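Local coordinates for protein EvdO1 (Micromonospora carbonacea, PDB 4XBZ) that probably catalyses oxidative cyclisation in orthosomycin biosynthesis as a metal-dependent oxygenase of the phytanoyl-CoA dioxygenase family, at residues E109-K114 and T142-V147; R116-L121 and R255-E260; A154-W159 and S218-T223. All blocks are in the same frame, centred on the assembly; numbering follows the deposited sequence.

Contact 1 (E109-K114 and T142-V147); sequences EYVVDK and TWDSMV
Strand 105-109 turns at Y110 into helix 111-114, and at that junction E109 to V112 meet D144 and its neighbours on strand 139-147. E109 and S145 form an antiparallel non-hydrogen-bonded pair. One residue on, Y110 N donates to D144 O at 3.0 Å, the nitrogen standing 24° off the carbonyl plane. D144 CG sits between the backbone N and the carbonyl carbon (chi1 80°), which carries the carboxylate over to the first turn of the helix, where Y110 holds the N-cap position. V112 N donates to D144 OD1 (3.0 Å) from above the carboxylate plane in a fairly straight bond of 163°. Both strands belong to the larger sheet of the double-stranded beta-helix, so a side chain from the sheet meets the amide-rich end of a short helix, which would probably favour the charged carboxylate. OD2 of D144 takes a bond from a water 2.7 Å away that also weakly accepts from D113 N. With an alanine at D144, V112 N is likely to lose its acceptor, and that water the carboxylate that holds it. A second water joins E109 OE1 to D144 N, while OE2 of E109 pairs with R107. V111 CG1 lies 3.9 Å from M146 CB.

Contact 2 (R116-L121 and R255-E260); sequences RPIAML and RVIYFE
L121 sends its CB from helix 116-121 toward F259 and I257 of strand 256-263, and CG and CD2 make the contact. With CG anti to the backbone N (chi1 175°), the branch point comes down by the far end of the F259 ring: L121 CG lies 3.9 Å from F259 CE2. From there CD2 runs on to meet I257 tip to tip, 4.1 Å from I257 CD1, and comes 4.2 Å from F259 CZ. Outside the two segments the leucine also touches L64 and E68. The helix here lies against one face of the major sheet of the double-stranded beta-helix, its axis 11.0 Å from that of the strand and turned by 45°. I257 and F259 project from the strand toward the helix, whereas Y258 between them packs on V147 of the adjoining strand. One turn back along the helix, I118 fills the neighbouring place. Its outstretched CG1 arm (chi2 -176°) brings I118 CD1 to 3.7 Å from I257 CD1, so this one methyl of I257 is shared by both helix residues. The other branch, I118 CG2, comes 4.2 Å from F259 CZ. L79 and V72 of helix 66-86 continue the apolar layer, touching I118 and I257 respectively.

Contact 3 (A154-W159 and S218-T223); sequences APRLAW and SEWDTT
R156 reaches across to the loop after helix 205-217 and donates from NH1 to S218 O at 2.8 Å. The bond is nearly straight (160°), with the carbonyl oxygen at the guanidinium edge and the donor in the carbonyl plane. NH2 adds a weak bond to the same oxygen, and it also donates to L215 O. L215 O in the last turn of helix 205-217 and S218 O just beyond it thus take up the arginine, an arrangement its positive charge is likely to favour. The side chain gets there fully stretched, CG anti to the backbone N (chi1 174°) and the rest of the chain extended. NE finds no hydrogen-bond partner; it sits buried at the edge of the W220 indole, 4.1 Å from W220 CE3, with guanidinium and ring planes almost perpendicular. W220 N lies over one guanidinium face. R156 leads into strand 157-160, an outer strand of the smaller sheet of the double-stranded beta-helix, which ends in the nickel ligand H160. W159, just before that histidine, meets the same loop from the other end of the strand segment. A water 3.0 Å from W159 NE1 accepts from it and from D221 N. Past this bridge the indoles of W159 and W220 lie near parallel, 6° apart, but slid so far that the six-membered rings barely overlap; the closest pair is W159 CZ2 and W220 CZ3 at 3.6 Å. W220 in turn meets W195 edge-to-face.

How the contacts relate
From the N terminus, the end of strand 105-109 with helix 111-114 comes first, then helix 116-121. Strand 139-147 then returns to close contact 1 over 27 residues. The chain next enters strand 157-160, and the loop at 218-223 closes contact 3 after 58 more. Last comes strand 256-263, which closes contact 2 over 133 residues. Contacts 1 and 2 therefore cross, while contact 3 follows contact 1 in series and falls wholly within the span of contact 2. Contacts 1 and 2 touch and fasten the two helices to neighbouring strands of the larger sheet. Contact 3, its centre about 26 Å from that of contact 1, ties the smaller sheet to the loop after helix 205-217.

Contact 1 (E109-K114 and T142-V147)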
loop_
_atom_site.group_PDB
_atom_site.type_symbol
_atom_site.label_atom_id
_atom_site.label_comp_id
_atom_site.label_asym_id
_atom_site.label_seq_id
_atom_site.Cartn_x
_atom_site.Cartn_y
_atom_site.Cartn_z
ATOM N N GLU A 109 -3.166 9.925 -25.924
ATOM C CA GLU A 109 -2.757 10.443 -24.608
ATOM C C GLU A 109 -3.566 11.650 -24.172
ATOM O O GLU A 109 -4.026 12.444 -25.008
ATOM C CB GLU A 109 -1.280 10.836 -24.592
ATOM C CG GLU A 109 -0.309 9.712 -24.905
ATOM C CD GLU A 109 0.043 8.845 -23.713
ATOM O OE1 GLU A 109 -0.335 9.166 -22.563
ATOM O OE2 GLU A 109 0.719 7.826 -23.948
ATOM N N TYR A 110 -3.692 11.792 -22.852
ATOM C CA TYR A 110 -4.342 12.936 -22.209
ATOM C C TYR A 110 -5.816 12.972 -22.590
ATOM O O TYR A 110 -6.360 14.016 -22.959
ATOM C CB TYR A 110 -3.629 14.249 -22.571
ATOM C CG TYR A 110 -2.133 14.134 -22.436
ATOM C CD1 TYR A 110 -1.551 13.917 -21.188
ATOM C CD2 TYR A 110 -1.303 14.202 -23.550
ATOM C CE1 TYR A 110 -0.174 13.782 -21.048
ATOM C CE2 TYR A 110 0.078 14.072 -23.428
ATOM C CZ TYR A 110 0.638 13.856 -22.166
ATOM O OH TYR A 110 2.002 13.721 -22.016
ATOM N N VAL A 111 -6.452 11.808 -22.483
ATOM C CA VAL A 111 -7.862 11.658 -22.811
ATOM C C VAL A 111 -8.721 12.310 -21.742
ATOM O O VAL A 111 -9.894 12.584 -21.972
ATOM C CB VAL A 111 -8.258 10.178 -22.949
ATOM C CG1 VAL A 111 -7.458 9.514 -24.068
ATOM C CG2 VAL A 111 -8.024 9.461 -21.639
ATOM N N VAL A 112 -8.140 12.549 -20.571
ATOM C CA VAL A 112 -8.853 13.237 -19.502
ATOM C C VAL A 112 -9.038 14.722 -19.861
ATOM O O VAL A 112 -10.056 15.334 -19.551
ATOM C CB VAL A 112 -8.106 13.086 -18.149
ATOM C CG1 VAL A 112 -8.271 14.327 -17.276
ATOM C CG2 VAL A 112 -8.555 11.812 -17.428
ATOM N N ASP A 113 -8.054 15.291 -20.535
ATOM C CA ASP A 113 -8.165 16.660 -21.030
ATOM C C ASP A 113 -9.105 16.730 -22.247
ATOM O O ASP A 113 -9.778 17.738 -22.472
ATOM C CB ASP A 113 -6.778 17.193 -21.391
ATOM C CG ASP A 113 -6.780 18.672 -21.747
ATOM O OD1 ASP A 113 -7.438 19.465 -21.040
ATOM O OD2 ASP A 113 -6.103 19.040 -22.733
ATOM N N LYS A 114 -9.167 15.643 -23.013
ATOM C CA LYS A 114 -9.817 15.697 -24.322
ATOM C C LYS A 114 -11.317 15.450 -24.255
ATOM O O LYS A 114 -12.048 15.831 -25.151
ATOM C CB LYS A 114 -9.155 14.699 -25.284
ATOM C CG LYS A 114 -7.742 15.104 -25.700
ATOM C CD LYS A 114 -7.048 14.026 -26.531
ATOM C CE LYS A 114 -5.677 14.513 -27.016
ATOM N NZ LYS A 114 -4.785 14.993 -25.902
ATOM N N THR A 142 -0.932 10.158 -12.850
ATOM C CA THR A 142 0.192 10.484 -13.713
ATOM C C THR A 142 -0.202 10.328 -15.179
ATOM O O THR A 142 -0.866 11.198 -15.737
ATOM C CB THR A 142 1.445 9.623 -13.383
ATOM O OG1 THR A 142 1.106 8.237 -13.435
ATOM C CG2 THR A 142 2.000 9.955 -11.959
ATOM N N TRP A 143 0.217 9.238 -15.805
ATOM C CA TRP A 143 -0.221 8.925 -17.146
ATOM C C TRP A 143 -1.727 8.725 -17.181
ATOM O O TRP A 143 -2.307 8.130 -16.266
ATOM C CB TRP A 143 0.510 7.678 -17.677
ATOM C CG TRP A 143 1.907 7.979 -18.193
ATOM C CD1 TRP A 143 2.277 8.195 -19.506
ATOM C CD2 TRP A 143 3.111 8.124 -17.417
ATOM N NE1 TRP A 143 3.627 8.458 -19.582
ATOM C CE2 TRP A 143 4.161 8.420 -18.319
ATOM C CE3 TRP A 143 3.405 8.021 -16.051
ATOM C CZ2 TRP A 143 5.479 8.611 -17.896
ATOM C CZ3 TRP A 143 4.718 8.219 -15.631
ATOM C CH2 TRP A 143 5.738 8.511 -16.551
ATOM N N ASP A 144 -2.363 9.256 -18.223
ATOM C CA ASP A 144 -3.764 8.957 -18.507
ATOM C C ASP A 144 -3.927 8.821 -20.026
ATOM O O ASP A 144 -3.457 9.657 -20.799
ATOM C CB ASP A 144 -4.709 10.023 -17.908
ATOM C CG ASP A 144 -4.816 11.303 -18.759
ATOM O OD1 ASP A 144 -5.597 11.302 -19.738
ATOM O OD2 ASP A 144 -4.150 12.321 -18.435
ATOM N N SER A 145 -4.575 7.749 -20.460
ATOM C CA SER A 145 -4.645 7.464 -21.892
ATOM C C SER A 145 -5.724 6.448 -22.216
ATOM O O SER A 145 -6.269 5.811 -21.324
ATOM C CB SER A 145 -3.293 6.944 -22.402
ATOM O OG SER A 145 -2.913 5.752 -21.729
ATOM N N MET A 146 -6.022 6.299 -23.500
ATOM C CA MET A 146 -6.840 5.194 -23.939
ATOM C C MET A 146 -6.044 4.352 -24.912
ATOM O O MET A 146 -5.372 4.881 -25.808
ATOM C CB MET A 146 -8.133 5.674 -24.570
ATOM C CG MET A 146 -9.111 4.543 -24.836
ATOM S SD MET A 146 -10.655 5.144 -25.536
ATOM C CE MET A 146 -10.054 5.841 -27.065
ATOM N N VAL A 147 -6.100 3.037 -24.707
ATOM C CA VAL A 147 -5.465 2.076 -25.605
ATOM C C VAL A 147 -6.534 1.208 -26.248
ATOM O O VAL A 147 -7.521 0.828 -25.604
ATOM C CB VAL A 147 -4.439 1.190 -24.872
ATOM C CG1 VAL A 147 -3.782 0.204 -25.837
ATOM C CG2 VAL A 147 -3.375 2.048 -24.198
HETATM O O HOH W 1 -0.260 10.870 -19.929
HETATM O O HOH W 2 -4.992 14.648 -19.565
#

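Contact 2 (R116-L121 and R255-E260)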
loop_
_atom_site.group_PDB
_atom_site.type_symbol
_atom_site.label_atom_id
_atom_site.label_comp_id
_atom_site.label_asym_id
_atom_site.label_seq_id
_atom_site.Cartn_x
_atom_site.Cartn_y
_atom_site.Cartn_z
ATOM N N ARG A 116 -14.747 15.332 -21.554
ATOM C CA ARG A 116 -15.322 15.606 -20.247
ATOM C C ARG A 116 -15.827 14.352 -19.503
ATOM O O ARG A 116 -15.665 14.254 -18.278
ATOM C CB ARG A 116 -16.453 16.640 -20.390
ATOM C CG ARG A 116 -16.958 17.204 -19.059
ATOM C CD ARG A 116 -18.052 18.265 -19.218
ATOM N NE ARG A 116 -18.780 18.440 -17.964
ATOM C CZ ARG A 116 -18.414 19.277 -17.000
ATOM N NH1 ARG A 116 -17.336 20.026 -17.161
ATOM N NH2 ARG A 116 -19.124 19.368 -15.876
ATOM N N PRO A 117 -16.437 13.383 -20.222
ATOM C CA PRO A 117 -16.850 12.209 -19.444
ATOM C C PRO A 117 -15.674 11.433 -18.847
ATOM O O PRO A 117 -15.835 10.759 -17.824
ATOM C CB PRO A 117 -17.593 11.352 -20.472
ATOM C CG PRO A 117 -18.081 12.330 -21.477
ATOM C CD PRO A 117 -16.983 13.344 -21.593
ATOM N N ILE A 118 -14.510 11.526 -19.477
ATOM C CA ILE A 118 -13.338 10.804 -18.999
ATOM C C ILE A 118 -12.641 11.540 -17.820
ATOM O O ILE A 118 -12.158 10.898 -16.877
ATOM C CB ILE A 118 -12.363 10.551 -20.166
ATOM C CG1 ILE A 118 -13.048 9.653 -21.215
ATOM C CG2 ILE A 118 -11.082 9.911 -19.676
ATOM C CD1 ILE A 118 -12.141 9.246 -22.369
ATOM N N ALA A 119 -12.635 12.873 -17.852
ATOM C CA ALA A 119 -12.167 13.660 -16.712
ATOM C C ALA A 119 -12.977 13.344 -15.449
ATOM O O ALA A 119 -12.421 13.135 -14.372
ATOM C CB ALA A 119 -12.234 15.146 -17.024
ATOM N N MET A 120 -14.295 13.290 -15.588
ATOM C CA MET A 120 -15.160 12.926 -14.473
ATOM C C MET A 120 -14.912 11.480 -14.018
ATOM O O MET A 120 -14.994 11.165 -12.822
ATOM C CB MET A 120 -16.632 13.132 -14.854
ATOM C CG MET A 120 -16.992 14.607 -15.158
ATOM S SD MET A 120 -18.754 15.034 -15.032
ATOM C CE MET A 120 -19.465 13.994 -16.315
ATOM N N LEU A 121 -14.607 10.606 -14.975
ATOM C CA LEU A 121 -14.220 9.233 -14.655
ATOM C C LEU A 121 -12.963 9.271 -13.784
ATOM O O LEU A 121 -12.806 8.470 -12.862
ATOM C CB LEU A 121 -13.979 8.412 -15.932
ATOM C CG LEU A 121 -13.439 6.974 -15.780
ATOM C CD1 LEU A 121 -14.374 6.105 -14.940
ATOM C CD2 LEU A 121 -13.196 6.333 -17.151
ATOM N N ARG A 255 -11.048 -1.576 -26.387
ATOM C CA ARG A 255 -10.630 -0.282 -25.876
ATOM C C ARG A 255 -10.498 -0.314 -24.349
ATOM O O ARG A 255 -11.421 -0.736 -23.640
ATOM C CB ARG A 255 -11.620 0.811 -26.306
ATOM C CG ARG A 255 -11.909 0.861 -27.816
ATOM C CD ARG A 255 -13.194 1.624 -28.105
ATOM N NE ARG A 255 -14.374 1.001 -27.506
ATOM C CZ ARG A 255 -15.519 1.636 -27.276
ATOM N NH1 ARG A 255 -15.635 2.924 -27.592
ATOM N NH2 ARG A 255 -16.542 0.992 -26.714
ATOM N N VAL A 256 -9.349 0.146 -23.858
ATOM C CA VAL A 256 -9.115 0.280 -22.426
ATOM C C VAL A 256 -8.585 1.675 -22.078
ATOM O O VAL A 256 -7.634 2.155 -22.692
ATOM C CB VAL A 256 -8.109 -0.771 -21.905
ATOM C CG1 VAL A 256 -7.858 -0.568 -20.401
ATOM C CG2 VAL A 256 -8.610 -2.183 -22.171
ATOM N N ILE A 257 -9.213 2.315 -21.095
ATOM C CA ILE A 257 -8.740 3.585 -20.560
ATOM C C ILE A 257 -7.834 3.328 -19.356
ATOM O O ILE A 257 -8.273 2.707 -18.385
ATOM C CB ILE A 257 -9.918 4.491 -20.141
ATOM C CG1 ILE A 257 -10.591 5.093 -21.367
ATOM C CG2 ILE A 257 -9.456 5.618 -19.232
ATOM C CD1 ILE A 257 -11.850 5.856 -21.032
ATOM N N TYR A 258 -6.579 3.781 -19.442
ATOM C CA TYR A 258 -5.573 3.558 -18.396
ATOM C C TYR A 258 -5.256 4.833 -17.639
ATOM O O TYR A 258 -4.808 5.825 -18.225
ATOM C CB TYR A 258 -4.253 3.001 -18.965
ATOM C CG TYR A 258 -4.315 1.551 -19.397
ATOM C CD1 TYR A 258 -4.207 0.515 -18.465
ATOM C CD2 TYR A 258 -4.482 1.212 -20.739
ATOM C CE1 TYR A 258 -4.264 -0.819 -18.856
ATOM C CE2 TYR A 258 -4.552 -0.119 -21.137
ATOM C CZ TYR A 258 -4.443 -1.137 -20.191
ATOM O OH TYR A 258 -4.509 -2.464 -20.598
ATOM N N PHE A 259 -5.476 4.776 -16.332
ATOM C CA PHE A 259 -4.982 5.762 -15.373
ATOM C C PHE A 259 -3.843 5.181 -14.527
ATOM O O PHE A 259 -4.085 4.232 -13.783
ATOM C CB PHE A 259 -6.098 6.195 -14.423
ATOM C CG PHE A 259 -7.273 6.839 -15.085
ATOM C CD1 PHE A 259 -7.159 7.453 -16.329
ATOM C CD2 PHE A 259 -8.498 6.875 -14.431
ATOM C CE1 PHE A 259 -8.260 8.058 -16.912
ATOM C CE2 PHE A 259 -9.600 7.473 -15.006
ATOM C CZ PHE A 259 -9.488 8.066 -16.244
ATOM N N GLU A 260 -2.627 5.727 -14.611
ATOM C CA GLU A 260 -1.589 5.388 -13.619
ATOM C C GLU A 260 -1.604 6.328 -12.410
ATOM O O GLU A 260 -1.939 7.507 -12.518
ATOM C CB GLU A 260 -0.177 5.395 -14.207
ATOM C CG GLU A 260 0.853 4.747 -13.252
ATOM C CD GLU A 260 2.314 5.125 -13.550
ATOM O OE1 GLU A 260 2.748 6.260 -13.207
ATOM O OE2 GLU A 260 3.040 4.278 -14.110
#

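Contact 3 (A154-W159 and S218-T223)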
loop_
_atom_site.group_PDB
_atom_site.type_symbol
_atom_site.label_atom_id
_atom_site.label_comp_id
_atom_site.label_asym_id
_atom_site.label_seq_id
_atom_site.Cartn_x
_atom_site.Cartn_y
_atom_site.Cartn_z
ATOM N N ALA A 154 -4.216 -7.408 -34.692
ATOM C CA ALA A 154 -3.215 -6.763 -33.845
ATOM C C ALA A 154 -2.057 -7.713 -33.563
ATOM O O ALA A 154 -2.264 -8.903 -33.291
ATOM C CB ALA A 154 -3.840 -6.299 -32.545
ATOM N N PRO A 155 -0.826 -7.192 -33.620
ATOM C CA PRO A 155 0.332 -8.032 -33.307
ATOM C C PRO A 155 0.401 -8.419 -31.817
ATOM O O PRO A 155 -0.196 -7.771 -30.941
ATOM C CB PRO A 155 1.516 -7.146 -33.695
ATOM C CG PRO A 155 1.025 -5.775 -33.521
ATOM C CD PRO A 155 -0.446 -5.799 -33.881
ATOM N N ARG A 156 1.135 -9.490 -31.548
ATOM C CA ARG A 156 1.399 -9.949 -30.190
ATOM C C ARG A 156 1.972 -8.846 -29.268
ATOM O O ARG A 156 2.838 -8.058 -29.678
ATOM C CB ARG A 156 2.351 -11.139 -30.266
ATOM C CG ARG A 156 2.851 -11.647 -28.949
ATOM C CD ARG A 156 3.891 -12.717 -29.186
ATOM N NE ARG A 156 4.380 -13.265 -27.932
ATOM C CZ ARG A 156 5.279 -14.234 -27.845
ATOM N NH1 ARG A 156 5.791 -14.761 -28.953
ATOM N NH2 ARG A 156 5.660 -14.680 -26.648
ATOM N N LEU A 157 1.451 -8.771 -28.043
ATOM C CA LEU A 157 2.013 -7.890 -26.999
ATOM C C LEU A 157 3.054 -8.674 -26.215
ATOM O O LEU A 157 2.717 -9.579 -25.452
ATOM C CB LEU A 157 0.925 -7.359 -26.049
ATOM C CG LEU A 157 1.279 -6.198 -25.099
ATOM C CD1 LEU A 157 1.562 -4.912 -25.885
ATOM C CD2 LEU A 157 0.203 -5.948 -24.010
ATOM N N ALA A 158 4.319 -8.353 -26.446
ATOM C CA ALA A 158 5.420 -9.047 -25.802
ATOM C C ALA A 158 5.358 -8.841 -24.293
ATOM O O ALA A 158 4.900 -7.790 -23.824
ATOM C CB ALA A 158 6.755 -8.558 -26.354
ATOM N N TRP A 159 5.802 -9.858 -23.553
ATOM C CA TRP A 159 5.911 -9.792 -22.104
ATOM C C TRP A 159 6.848 -8.677 -21.631
ATOM O O TRP A 159 8.012 -8.584 -22.046
ATOM C CB TRP A 159 6.393 -11.122 -21.555
ATOM C CG TRP A 159 5.485 -12.260 -21.849
ATOM C CD1 TRP A 159 5.583 -13.141 -22.887
ATOM C CD2 TRP A 159 4.333 -12.653 -21.094
ATOM N NE1 TRP A 159 4.571 -14.057 -22.821
ATOM C CE2 TRP A 159 3.789 -13.785 -21.729
ATOM C CE3 TRP A 159 3.714 -12.160 -19.941
ATOM C CZ2 TRP A 159 2.652 -14.437 -21.252
ATOM C CZ3 TRP A 159 2.583 -12.809 -19.467
ATOM C CH2 TRP A 159 2.067 -13.938 -20.124
ATOM N N SER A 218 9.894 -17.286 -27.838
ATOM C CA SER A 218 9.129 -18.501 -28.087
ATOM C C SER A 218 7.717 -18.176 -28.531
ATOM O O SER A 218 7.268 -17.039 -28.402
ATOM C CB SER A 218 9.084 -19.368 -26.833
ATOM O OG SER A 218 10.285 -19.237 -26.097
ATOM N N GLU A 219 7.020 -19.181 -29.053
ATOM C CA GLU A 219 5.619 -19.051 -29.439
ATOM C C GLU A 219 4.756 -18.666 -28.239
ATOM O O GLU A 219 5.111 -18.998 -27.107
ATOM C CB GLU A 219 5.127 -20.366 -30.039
ATOM C CG GLU A 219 5.976 -20.871 -31.195
ATOM C CD GLU A 219 5.772 -20.059 -32.462
ATOM O OE1 GLU A 219 4.732 -19.362 -32.563
ATOM O OE2 GLU A 219 6.654 -20.119 -33.353
ATOM N N TRP A 220 3.639 -17.971 -28.482
ATOM C CA TRP A 220 2.722 -17.578 -27.404
ATOM C C TRP A 220 2.366 -18.746 -26.502
ATOM O O TRP A 220 1.850 -19.764 -26.959
ATOM C CB TRP A 220 1.436 -16.981 -27.957
ATOM C CG TRP A 220 0.403 -16.738 -26.893
ATOM C CD1 TRP A 220 -0.751 -17.445 -26.691
ATOM C CD2 TRP A 220 0.439 -15.734 -25.867
ATOM N NE1 TRP A 220 -1.440 -16.935 -25.617
ATOM C CE2 TRP A 220 -0.733 -15.888 -25.090
ATOM C CE3 TRP A 220 1.340 -14.710 -25.537
ATOM C CZ2 TRP A 220 -1.025 -15.058 -24.001
ATOM C CZ3 TRP A 220 1.049 -13.886 -24.444
ATOM C CH2 TRP A 220 -0.124 -14.068 -23.694
ATOM N N ASP A 221 2.651 -18.597 -25.214
ATOM C CA ASP A 221 2.411 -19.668 -24.258
ATOM C C ASP A 221 1.982 -19.092 -22.905
ATOM O O ASP A 221 2.657 -18.226 -22.350
ATOM C CB ASP A 221 3.667 -20.529 -24.114
ATOM C CG ASP A 221 3.415 -21.811 -23.327
ATOM O OD1 ASP A 221 3.096 -22.853 -23.951
ATOM O OD2 ASP A 221 3.529 -21.771 -22.080
ATOM N N THR A 222 0.856 -19.575 -22.387
ATOM C CA THR A 222 0.241 -19.024 -21.181
ATOM C C THR A 222 0.527 -19.766 -19.874
ATOM O O THR A 222 -0.166 -19.537 -18.882
ATOM C CB THR A 222 -1.296 -19.002 -21.307
ATOM O OG1 THR A 222 -1.764 -20.333 -21.542
ATOM C CG2 THR A 222 -1.746 -18.104 -22.429
ATOM N N THR A 223 1.500 -20.672 -19.854
ATOM C CA THR A 223 1.654 -21.529 -18.679
ATOM C C THR A 223 2.346 -20.766 -17.545
ATOM O O THR A 223 3.417 -20.185 -17.723
ATOM C CB THR A 223 2.430 -22.837 -19.006
ATOM O OG1 THR A 223 3.751 -22.526 -19.466
ATOM C CG2 THR A 223 1.695 -23.644 -20.079
HETATM O O HOH W 3 4.166 -16.910 -23.732
#